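Local coordinates for protein probable thiosulfate sulfurtransferase (Thermus thermophilus, PDB 2EG4) that probably transfers sulfur from thiosulfate to acceptors such as cyanide, as a two-domain rhodanese-like protein that also binds a zinc ion, at residues Arg119-Ala129 with Arg212-Trp221; His28-Leu36 with Arg74-Leu82. All blocks are in the same frame, centred on the assembly; numbering follows the deposited sequence.

Contact 1: residues Arg119-Ala129 with Arg212-Trp221. With ZN (zinc ion), chain C.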
loop_
_atom_site.group_PDB
_atom_site.type_symbol
_atom_site.label_atom_id
_atom_site.label_comp_id
_atom_site.label_asym_id
_atom_site.label_seq_id
_atom_site.Cartn_x
_atom_site.Cartn_y
_atom_site.Cartn_z
ATOM N N ARG A 119 13.354 3.092 -0.334
ATOM C CA ARG A 119 12.993 4.193 -1.222
ATOM C C ARG A 119 12.613 3.719 -2.609
ATOM O O ARG A 119 11.834 4.374 -3.297
ATOM C CB ARG A 119 14.136 5.219 -1.343
ATOM C CG ARG A 119 14.219 6.222 -0.200
ATOM C CD ARG A 119 12.985 7.126 -0.137
ATOM N NE ARG A 119 12.860 8.012 -1.298
ATOM C CZ ARG A 119 13.642 9.061 -1.541
ATOM N NH1 ARG A 119 14.623 9.377 -0.704
ATOM N NH2 ARG A 119 13.447 9.792 -2.630
ATOM N N ASP A 120 13.161 2.578 -3.015
ATOM C CA ASP A 120 12.866 2.041 -4.341
ATOM C C ASP A 120 11.392 1.681 -4.543
ATOM O O ASP A 120 10.899 1.622 -5.675
ATOM C CB ASP A 120 13.765 0.820 -4.648
ATOM C CG ASP A 120 13.779 -0.217 -3.536
ATOM O OD1 ASP A 120 14.251 0.108 -2.420
ATOM O OD2 ASP A 120 13.334 -1.367 -3.775
ATOM N N TRP A 121 10.683 1.439 -3.448
ATOM C CA TRP A 121 9.261 1.096 -3.526
ATOM C C TRP A 121 8.370 2.326 -3.670
ATOM O O TRP A 121 7.211 2.249 -4.067
ATOM C CB TRP A 121 8.840 0.401 -2.232
ATOM C CG TRP A 121 9.083 -1.067 -2.194
ATOM C CD1 TRP A 121 10.067 -1.758 -2.841
ATOM C CD2 TRP A 121 8.309 -2.037 -1.472
ATOM N NE1 TRP A 121 9.949 -3.110 -2.570
ATOM C CE2 TRP A 121 8.878 -3.305 -1.735
ATOM C CE3 TRP A 121 7.188 -1.954 -0.629
ATOM C CZ2 TRP A 121 8.362 -4.489 -1.185
ATOM C CZ3 TRP A 121 6.673 -3.119 -0.080
ATOM C CH2 TRP A 121 7.262 -4.379 -0.361
ATOM N N LEU A 122 8.935 3.468 -3.333
ATOM C CA LEU A 122 8.185 4.702 -3.278
ATOM C C LEU A 122 8.431 5.768 -4.331
ATOM O O LEU A 122 9.493 5.827 -4.927
ATOM C CB LEU A 122 8.479 5.322 -1.906
ATOM C CG LEU A 122 7.973 6.698 -1.494
ATOM C CD1 LEU A 122 6.494 6.610 -1.188
ATOM C CD2 LEU A 122 8.761 7.183 -0.265
ATOM N N LEU A 123 7.415 6.593 -4.533
ATOM C CA LEU A 123 7.516 7.793 -5.354
ATOM C C LEU A 123 7.123 8.982 -4.450
ATOM O O LEU A 123 6.058 8.984 -3.837
ATOM C CB LEU A 123 6.525 7.795 -6.514
ATOM C CG LEU A 123 6.839 6.914 -7.708
ATOM C CD1 LEU A 123 5.697 7.060 -8.703
ATOM C CD2 LEU A 123 8.170 7.317 -8.328
ATOM N N THR A 124 7.977 9.994 -4.378
ATOM C CA THR A 124 7.638 11.199 -3.642
ATOM C C THR A 124 6.941 12.030 -4.728
ATOM O O THR A 124 6.968 11.636 -5.904
ATOM C CB THR A 124 8.890 11.973 -3.210
ATOM O OG1 THR A 124 9.689 12.230 -4.370
ATOM C CG2 THR A 124 9.717 11.171 -2.197
ATOM N N ALA A 125 6.361 13.169 -4.358
ATOM C CA ALA A 125 5.670 14.033 -5.323
ATOM C C ALA A 125 6.627 14.452 -6.415
ATOM O O ALA A 125 6.282 14.443 -7.594
ATOM C CB ALA A 125 5.116 15.272 -4.649
ATOM N N ASP A 126 7.831 14.835 -6.021
ATOM C CA ASP A 126 8.818 15.244 -7.016
ATOM C C ASP A 126 9.156 14.130 -7.997
ATOM O O ASP A 126 9.329 14.368 -9.205
ATOM C CB ASP A 126 10.079 15.722 -6.313
ATOM C CG ASP A 126 10.041 17.196 -6.045
ATOM O OD1 ASP A 126 10.655 17.945 -6.839
ATOM O OD2 ASP A 126 9.372 17.601 -5.068
ATOM N N GLU A 127 9.239 12.903 -7.492
ATOM C CA GLU A 127 9.562 11.777 -8.351
ATOM C C GLU A 127 8.367 11.461 -9.245
ATOM O O GLU A 127 8.532 11.134 -10.418
ATOM C CB GLU A 127 9.957 10.561 -7.509
ATOM C CG GLU A 127 11.307 10.769 -6.810
ATOM C CD GLU A 127 11.541 9.816 -5.652
ATOM O OE1 GLU A 127 10.566 9.182 -5.192
ATOM O OE2 GLU A 127 12.695 9.727 -5.194
ATOM N N ALA A 128 7.163 11.586 -8.701
ATOM C CA ALA A 128 5.968 11.316 -9.494
ATOM C C ALA A 128 5.855 12.334 -10.627
ATOM O O ALA A 128 5.528 11.969 -11.763
ATOM C CB ALA A 128 4.719 11.368 -8.614
ATOM N N ALA A 129 6.146 13.596 -10.312
ATOM C CA ALA A 129 6.069 14.696 -11.275
ATOM C C ALA A 129 6.979 14.508 -12.482
ATOM O O ALA A 129 6.714 15.043 -13.558
ATOM C CB ALA A 129 6.433 15.994 -10.588
ATOM N N ARG A 212 6.187 1.502 -8.669
ATOM C CA ARG A 212 6.570 2.306 -7.501
ATOM C C ARG A 212 5.309 3.063 -7.131
ATOM O O ARG A 212 4.613 3.578 -8.004
ATOM C CB ARG A 212 7.664 3.307 -7.856
ATOM C CG ARG A 212 8.983 2.696 -8.261
ATOM C CD ARG A 212 9.894 3.806 -8.762
ATOM N NE ARG A 212 10.177 4.775 -7.709
ATOM C CZ ARG A 212 10.847 5.908 -7.897
ATOM N NH1 ARG A 212 11.303 6.223 -9.102
ATOM N NH2 ARG A 212 11.069 6.725 -6.874
ATOM N N ASN A 213 5.037 3.158 -5.832
ATOM C CA ASN A 213 3.807 3.759 -5.318
ATOM C C ASN A 213 3.961 5.193 -4.836
ATOM O O ASN A 213 4.773 5.459 -3.961
ATOM C CB ASN A 213 3.315 2.866 -4.150
ATOM C CG ASN A 213 1.875 3.161 -3.694
ATOM O OD1 ASN A 213 1.469 2.780 -2.571
ATOM N ND2 ASN A 213 1.102 3.777 -4.538
ATOM N N TYR A 214 3.168 6.098 -5.403
ATOM C CA TYR A 214 3.183 7.507 -5.006
ATOM C C TYR A 214 2.264 7.566 -3.801
ATOM O O TYR A 214 1.075 7.857 -3.912
ATOM C CB TYR A 214 2.640 8.420 -6.119
ATOM C CG TYR A 214 2.528 9.879 -5.694
ATOM C CD1 TYR A 214 3.298 10.384 -4.647
ATOM C CD2 TYR A 214 1.628 10.735 -6.318
ATOM C CE1 TYR A 214 3.153 11.713 -4.223
ATOM C CE2 TYR A 214 1.483 12.049 -5.917
ATOM C CZ TYR A 214 2.249 12.532 -4.856
ATOM O OH TYR A 214 2.073 13.822 -4.432
ATOM N N LEU A 215 2.854 7.303 -2.636
ATOM C CA LEU A 215 2.098 7.259 -1.394
ATOM C C LEU A 215 1.353 8.553 -1.068
ATOM O O LEU A 215 0.207 8.500 -0.631
ATOM C CB LEU A 215 3.040 6.849 -0.263
ATOM C CG LEU A 215 2.413 6.588 1.098
ATOM C CD1 LEU A 215 1.296 5.535 0.994
ATOM C CD2 LEU A 215 3.509 6.144 2.035
ATOM N N GLY A 216 1.978 9.712 -1.291
ATOM C CA GLY A 216 1.287 10.971 -1.020
ATOM C C GLY A 216 0.035 11.091 -1.858
ATOM O O GLY A 216 -1.037 11.593 -1.421
ATOM N N SER A 217 0.163 10.617 -3.091
ATOM C CA SER A 217 -0.927 10.604 -4.057
ATOM C C SER A 217 -1.608 11.951 -4.262
ATOM O O SER A 217 -1.032 13.000 -3.966
ATOM C CB SER A 217 -1.973 9.549 -3.684
ATOM O OG SER A 217 -1.612 8.277 -4.201
ATOM N N MET A 218 -2.828 11.917 -4.795
ATOM C CA MET A 218 -3.579 13.145 -5.099
ATOM C C MET A 218 -3.840 14.077 -3.902
ATOM O O MET A 218 -3.866 15.303 -4.053
ATOM C CB MET A 218 -4.903 12.776 -5.789
ATOM C CG MET A 218 -5.347 13.749 -6.873
ATOM S SD MET A 218 -4.149 13.930 -8.262
ATOM C CE MET A 218 -4.524 15.608 -8.694
ATOM N N HIS A 219 -4.031 13.520 -2.712
ATOM C CA HIS A 219 -4.243 14.389 -1.558
ATOM C C HIS A 219 -3.016 15.286 -1.370
ATOM O O HIS A 219 -3.140 16.512 -1.286
ATOM C CB HIS A 219 -4.501 13.566 -0.284
ATOM C CG HIS A 219 -4.902 14.401 0.893
ATOM N ND1 HIS A 219 -6.212 14.742 1.152
ATOM C CD2 HIS A 219 -4.160 15.001 1.855
ATOM C CE1 HIS A 219 -6.262 15.516 2.222
ATOM N NE2 HIS A 219 -5.032 15.689 2.666
ATOM N N GLU A 220 -1.823 14.694 -1.333
ATOM C CA GLU A 220 -0.631 15.506 -1.151
ATOM C C GLU A 220 -0.432 16.451 -2.324
ATOM O O GLU A 220 -0.135 17.622 -2.138
ATOM C CB GLU A 220 0.609 14.642 -1.018
ATOM C CG GLU A 220 1.855 15.489 -0.893
ATOM C CD GLU A 220 3.112 14.680 -0.947
ATOM O OE1 GLU A 220 3.210 13.784 -1.821
ATOM O OE2 GLU A 220 4.019 14.950 -0.128
ATOM N N TRP A 221 -0.621 15.934 -3.535
ATOM C CA TRP A 221 -0.420 16.729 -4.744
ATOM C C TRP A 221 -1.225 18.021 -4.695
ATOM O O TRP A 221 -0.715 19.093 -5.025
ATOM C CB TRP A 221 -0.790 15.893 -5.986
ATOM C CG TRP A 221 -0.427 16.546 -7.317
ATOM C CD1 TRP A 221 -1.197 17.402 -8.060
ATOM C CD2 TRP A 221 0.799 16.376 -8.048
ATOM N NE1 TRP A 221 -0.521 17.775 -9.214
ATOM C CE2 TRP A 221 0.704 17.161 -9.228
ATOM C CE3 TRP A 221 1.966 15.638 -7.822
ATOM C CZ2 TRP A 221 1.740 17.225 -10.176
ATOM C CZ3 TRP A 221 2.995 15.694 -8.762
ATOM C CH2 TRP A 221 2.872 16.482 -9.928
HETATM ZN ZN ZN C . -8.009 14.321 0.079
HETATM O O HOH W 1 4.840 9.956 -1.504
HETATM O O HOH W 2 5.634 12.704 -1.655
#

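Contact 2: residues His28-Leu36 with Arg74-Leu82. With SO4 (sulfate ion), chain F.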
loop_
_atom_site.group_PDB
_atom_site.type_symbol
_atom_site.label_atom_id
_atom_site.label_comp_id
_atom_site.label_asym_id
_atom_site.label_seq_id
_atom_site.Cartn_x
_atom_site.Cartn_y
_atom_site.Cartn_z
ATOM N N HIS A 28 -3.121 -7.193 15.235
ATOM C CA HIS A 28 -4.105 -6.432 14.474
ATOM C C HIS A 28 -3.435 -5.162 14.001
ATOM O O HIS A 28 -2.838 -4.444 14.807
ATOM C CB HIS A 28 -5.278 -6.003 15.332
ATOM C CG HIS A 28 -6.270 -5.168 14.585
ATOM N ND1 HIS A 28 -6.456 -3.822 14.828
ATOM C CD2 HIS A 28 -7.073 -5.477 13.538
ATOM C CE1 HIS A 28 -7.334 -3.339 13.965
ATOM N NE2 HIS A 28 -7.722 -4.322 13.171
ATOM N N LEU A 29 -3.545 -4.862 12.706
ATOM C CA LEU A 29 -2.979 -3.615 12.179
ATOM C C LEU A 29 -3.680 -3.191 10.884
ATOM O O LEU A 29 -3.726 -3.967 9.932
ATOM C CB LEU A 29 -1.492 -3.762 11.873
ATOM C CG LEU A 29 -0.848 -2.451 11.368
ATOM C CD1 LEU A 29 -0.901 -1.354 12.449
ATOM C CD2 LEU A 29 0.590 -2.740 10.943
ATOM N N ASP A 30 -4.208 -1.963 10.868
ATOM C CA ASP A 30 -4.829 -1.399 9.654
ATOM C C ASP A 30 -4.264 0.016 9.470
ATOM O O ASP A 30 -4.574 0.933 10.252
ATOM C CB ASP A 30 -6.347 -1.337 9.771
ATOM C CG ASP A 30 -6.998 -0.727 8.525
ATOM O OD1 ASP A 30 -6.301 -0.008 7.778
ATOM O OD2 ASP A 30 -8.197 -0.949 8.293
ATOM N N LEU A 31 -3.394 0.193 8.473
ATOM C CA LEU A 31 -2.783 1.496 8.238
ATOM C C LEU A 31 -3.441 2.321 7.143
ATOM O O LEU A 31 -2.756 3.088 6.464
ATOM C CB LEU A 31 -1.291 1.341 7.925
ATOM C CG LEU A 31 -0.471 0.826 9.105
ATOM C CD1 LEU A 31 0.988 0.604 8.722
ATOM C CD2 LEU A 31 -0.635 1.826 10.274
ATOM N N SER A 32 -4.758 2.176 6.982
ATOM C CA SER A 32 -5.485 2.956 5.963
ATOM C C SER A 32 -5.569 4.454 6.281
ATOM O O SER A 32 -5.688 5.303 5.382
ATOM C CB SER A 32 -6.935 2.456 5.835
ATOM O OG SER A 32 -7.032 1.108 5.437
ATOM N N ALA A 33 -5.522 4.788 7.560
ATOM C CA ALA A 33 -5.727 6.171 7.994
ATOM C C ALA A 33 -4.718 7.295 7.765
ATOM O O ALA A 33 -5.082 8.371 7.286
ATOM C CB ALA A 33 -6.121 6.162 9.460
ATOM N N PRO A 34 -3.453 7.083 8.138
ATOM C CA PRO A 34 -2.437 8.120 7.968
ATOM C C PRO A 34 -2.212 8.623 6.549
ATOM O O PRO A 34 -1.829 7.850 5.684
ATOM C CB PRO A 34 -1.162 7.459 8.516
ATOM C CG PRO A 34 -1.668 6.389 9.419
ATOM C CD PRO A 34 -2.859 5.850 8.684
ATOM N N LYS A 35 -2.470 9.907 6.327
ATOM C CA LYS A 35 -2.206 10.543 5.037
ATOM C C LYS A 35 -0.817 11.165 5.224
ATOM O O LYS A 35 -0.570 11.898 6.184
ATOM C CB LYS A 35 -3.252 11.617 4.722
ATOM C CG LYS A 35 -4.514 11.042 4.059
ATOM C CD LYS A 35 -5.470 12.138 3.616
ATOM C CE LYS A 35 -6.241 12.704 4.782
ATOM N NZ LYS A 35 -7.265 11.723 5.242
ATOM N N LEU A 36 0.092 10.868 4.305
ATOM C CA LEU A 36 1.463 11.345 4.405
ATOM C C LEU A 36 1.861 12.507 3.517
ATOM O O LEU A 36 1.317 12.684 2.422
ATOM C CB LEU A 36 2.421 10.192 4.117
ATOM C CG LEU A 36 2.639 9.151 5.217
ATOM C CD1 LEU A 36 1.329 8.566 5.681
ATOM C CD2 LEU A 36 3.523 8.070 4.681
ATOM N N ARG A 74 -7.081 -1.977 2.212
ATOM C CA ARG A 74 -6.492 -1.840 3.553
ATOM C C ARG A 74 -5.350 -2.853 3.726
ATOM O O ARG A 74 -4.326 -2.531 4.311
ATOM C CB ARG A 74 -7.543 -1.980 4.670
ATOM C CG ARG A 74 -8.134 -3.347 4.810
ATOM C CD ARG A 74 -9.396 -3.332 5.690
ATOM N NE ARG A 74 -10.048 -4.625 5.568
ATOM C CZ ARG A 74 -11.357 -4.841 5.586
ATOM N NH1 ARG A 74 -12.216 -3.831 5.714
ATOM N NH2 ARG A 74 -11.808 -6.088 5.497
ATOM N N LEU A 75 -5.501 -4.061 3.184
ATOM C CA LEU A 75 -4.428 -5.045 3.263
ATOM C C LEU A 75 -3.183 -4.575 2.503
ATOM O O LEU A 75 -2.088 -4.608 3.026
ATOM C CB LEU A 75 -4.903 -6.388 2.681
ATOM C CG LEU A 75 -3.819 -7.441 2.422
ATOM C CD1 LEU A 75 -3.216 -7.907 3.754
ATOM C CD2 LEU A 75 -4.430 -8.632 1.674
ATOM N N CYS A 76 -3.360 -4.106 1.275
ATOM C CA CYS A 76 -2.207 -3.691 0.492
ATOM C C CYS A 76 -1.549 -2.402 0.975
ATOM O O CYS A 76 -0.332 -2.293 0.938
ATOM C CB CYS A 76 -2.610 -3.603 -0.969
ATOM S SG CYS A 76 -3.078 -5.212 -1.655
ATOM N N ARG A 77 -2.317 -1.444 1.470
ATOM C CA ARG A 77 -1.644 -0.227 1.941
ATOM C C ARG A 77 -0.867 -0.562 3.209
ATOM O O ARG A 77 0.239 -0.087 3.400
ATOM C CB ARG A 77 -2.627 0.905 2.222
ATOM C CG ARG A 77 -1.904 2.273 2.278
ATOM C CD ARG A 77 -2.850 3.386 2.761
ATOM N NE ARG A 77 -2.291 4.733 2.569
ATOM C CZ ARG A 77 -2.072 5.613 3.544
ATOM N NH1 ARG A 77 -2.351 5.307 4.816
ATOM N NH2 ARG A 77 -1.619 6.825 3.243
ATOM N N THR A 78 -1.429 -1.434 4.044
ATOM C CA THR A 78 -0.729 -1.817 5.255
ATOM C C THR A 78 0.525 -2.616 4.879
ATOM O O THR A 78 1.596 -2.355 5.420
ATOM C CB THR A 78 -1.661 -2.616 6.204
ATOM O OG1 THR A 78 -2.830 -1.819 6.495
ATOM C CG2 THR A 78 -0.947 -2.901 7.538
ATOM N N ALA A 79 0.406 -3.573 3.950
ATOM C CA ALA A 79 1.573 -4.347 3.530
ATOM C C ALA A 79 2.618 -3.437 2.899
ATOM O O ALA A 79 3.824 -3.660 3.049
ATOM C CB ALA A 79 1.164 -5.446 2.536
ATOM N N PHE A 80 2.141 -2.424 2.193
ATOM C CA PHE A 80 3.037 -1.477 1.552
ATOM C C PHE A 80 3.886 -0.761 2.602
ATOM O O PHE A 80 5.097 -0.631 2.437
ATOM C CB PHE A 80 2.272 -0.453 0.731
ATOM C CG PHE A 80 3.181 0.499 -0.002
ATOM C CD1 PHE A 80 3.945 0.053 -1.085
ATOM C CD2 PHE A 80 3.351 1.803 0.453
ATOM C CE1 PHE A 80 4.870 0.895 -1.696
ATOM C CE2 PHE A 80 4.281 2.656 -0.159
ATOM C CZ PHE A 80 5.037 2.198 -1.227
ATOM N N PHE A 81 3.268 -0.308 3.677
ATOM C CA PHE A 81 4.048 0.355 4.726
ATOM C C PHE A 81 5.064 -0.601 5.357
ATOM O O PHE A 81 6.213 -0.229 5.595
ATOM C CB PHE A 81 3.129 0.880 5.838
ATOM C CG PHE A 81 2.519 2.215 5.549
ATOM C CD1 PHE A 81 3.308 3.366 5.560
ATOM C CD2 PHE A 81 1.167 2.337 5.310
ATOM C CE1 PHE A 81 2.733 4.626 5.341
ATOM C CE2 PHE A 81 0.567 3.591 5.092
ATOM C CZ PHE A 81 1.363 4.745 5.109
ATOM N N LEU A 82 4.643 -1.835 5.673
ATOM C CA LEU A 82 5.586 -2.749 6.311
ATOM C C LEU A 82 6.764 -3.077 5.389
ATOM O O LEU A 82 7.910 -3.123 5.847
ATOM C CB LEU A 82 4.849 -4.022 6.778
ATOM C CG LEU A 82 4.335 -3.982 8.232
ATOM C CD1 LEU A 82 3.626 -2.682 8.512
ATOM C CD2 LEU A 82 3.405 -5.177 8.520
HETATM S S SO4 F . -6.020 -1.222 16.968
HETATM O O1 SO4 F . -7.503 -1.305 16.765
HETATM O O2 SO4 F . -5.425 -0.296 15.947
HETATM O O3 SO4 F . -5.735 -0.697 18.344
HETATM O O4 SO4 F . -5.415 -2.586 16.816
#

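Contact 1: residues Arg119-Ala129 with Arg212-Trp221
R212 donates from NH2 to L122 O (2.7 Å), a bond lying in both the guanidinium and the carbonyl plane, while its NE adds a weak one to the same oxygen. NH2 also forms a salt bridge with E127 OE1 (3.0 Å), the carboxylate plane turned 67° from the guanidinium. The arginine chain bends at chi3 (63°), which turns the guanidinium toward L122 O. E127 is shared: its OE2 pairs with R119 NH2, and OE1 also accepts from T124 N. Because T124 OG1 in turn accepts from E127 N, the two residues form a capping box at the start of helix 125-129.

Two backbone bonds join the segments beside this network. N213 N reaches W121 O (2.9 Å), and L123 N donates to N213 O, so that L122 and N213 form a single beta bridge beside strand 210-213, an outermost strand of its sheet. Beyond it, one water links L123 O to G216 N and a second links A125 N to E220 OE1, which also takes the Y214 hydroxyl (2.8 Å).

Y214 lies with A128 CB over one ring face, a CH-pi contact 4.1 Å from the centroid, and S217 N over the other. L122 CD1 packs on L215 CB. Further out, A129 CB touches the rim of the W221 indole at CH2 (3.7 Å).

The contact ties the start of the C-terminal rhodanese-like domain to its last strand and to the helix carrying H219, a zinc ligand. With E127 paired to two arginines and engaged in capping, the charge network probably fixes the helix start relative to the strand, while the waters satisfy backbone groups that the bridge does not join.

Contact 2: residues His28-Leu36 with Arg74-Leu82
R77 holds P34 O end-on through NH1 and NH2, each at 2.7 Å, and NH1 also donates to L31 O (2.8 Å). Its chain is extended, with CG anti to the backbone N (chi1 -162°), carrying the guanidinium from helix 73-84 up to the loop; both carbonyl oxygens lie near its plane, F81 CE2 lies over one face, toward its rim, and NE donates to S193 O. With an alanine in this place the carbonyls of L31 and P34 would probably lose these donors, letting residues 31-36 shift away from the helix.

The tight part continues at T78, whose OG1 accepts a straight bond from L31 N (2.9 Å, 169°) while donating to R74 O. L31 CD1 rests on F81 CB (3.6 Å), L36 CD2 meets the edge of the F81 ring, and L29 and L82 touch tip to tip.

Toward solvent the contact loosens. S32 OG lies against R74 CB, but the head of R74 leads away to a salt bridge with D68. D30 OD1 instead accepts from S32 N, an Asx turn, and also from S32 OG. The arrangement joins the connection after edge strand 27-28 to a helix flanking the parallel sheet of the N-terminal rhodanese-like domain.

Overall arrangement
Contact 2 belongs to the N-terminal rhodanese-like domain and contact 1 to the C-terminal one; their centres lie 15 Å apart, and they meet where the two domains face each other. L215 packs against L36 through their CD2 methyls, and F80 CZ, on the helix of contact 2, touches N213 CB at 3.5 Å. The zinc ion lies beside this junction. H219, in helix 217-223, binds it through ND1 at 2.1 Å, with C151, C152 and H192 completing the site. From the other domain, K35 of contact 2 lays its CD against H219 CG (3.6 Å), so residues 28-36 border the metal site without ligating it.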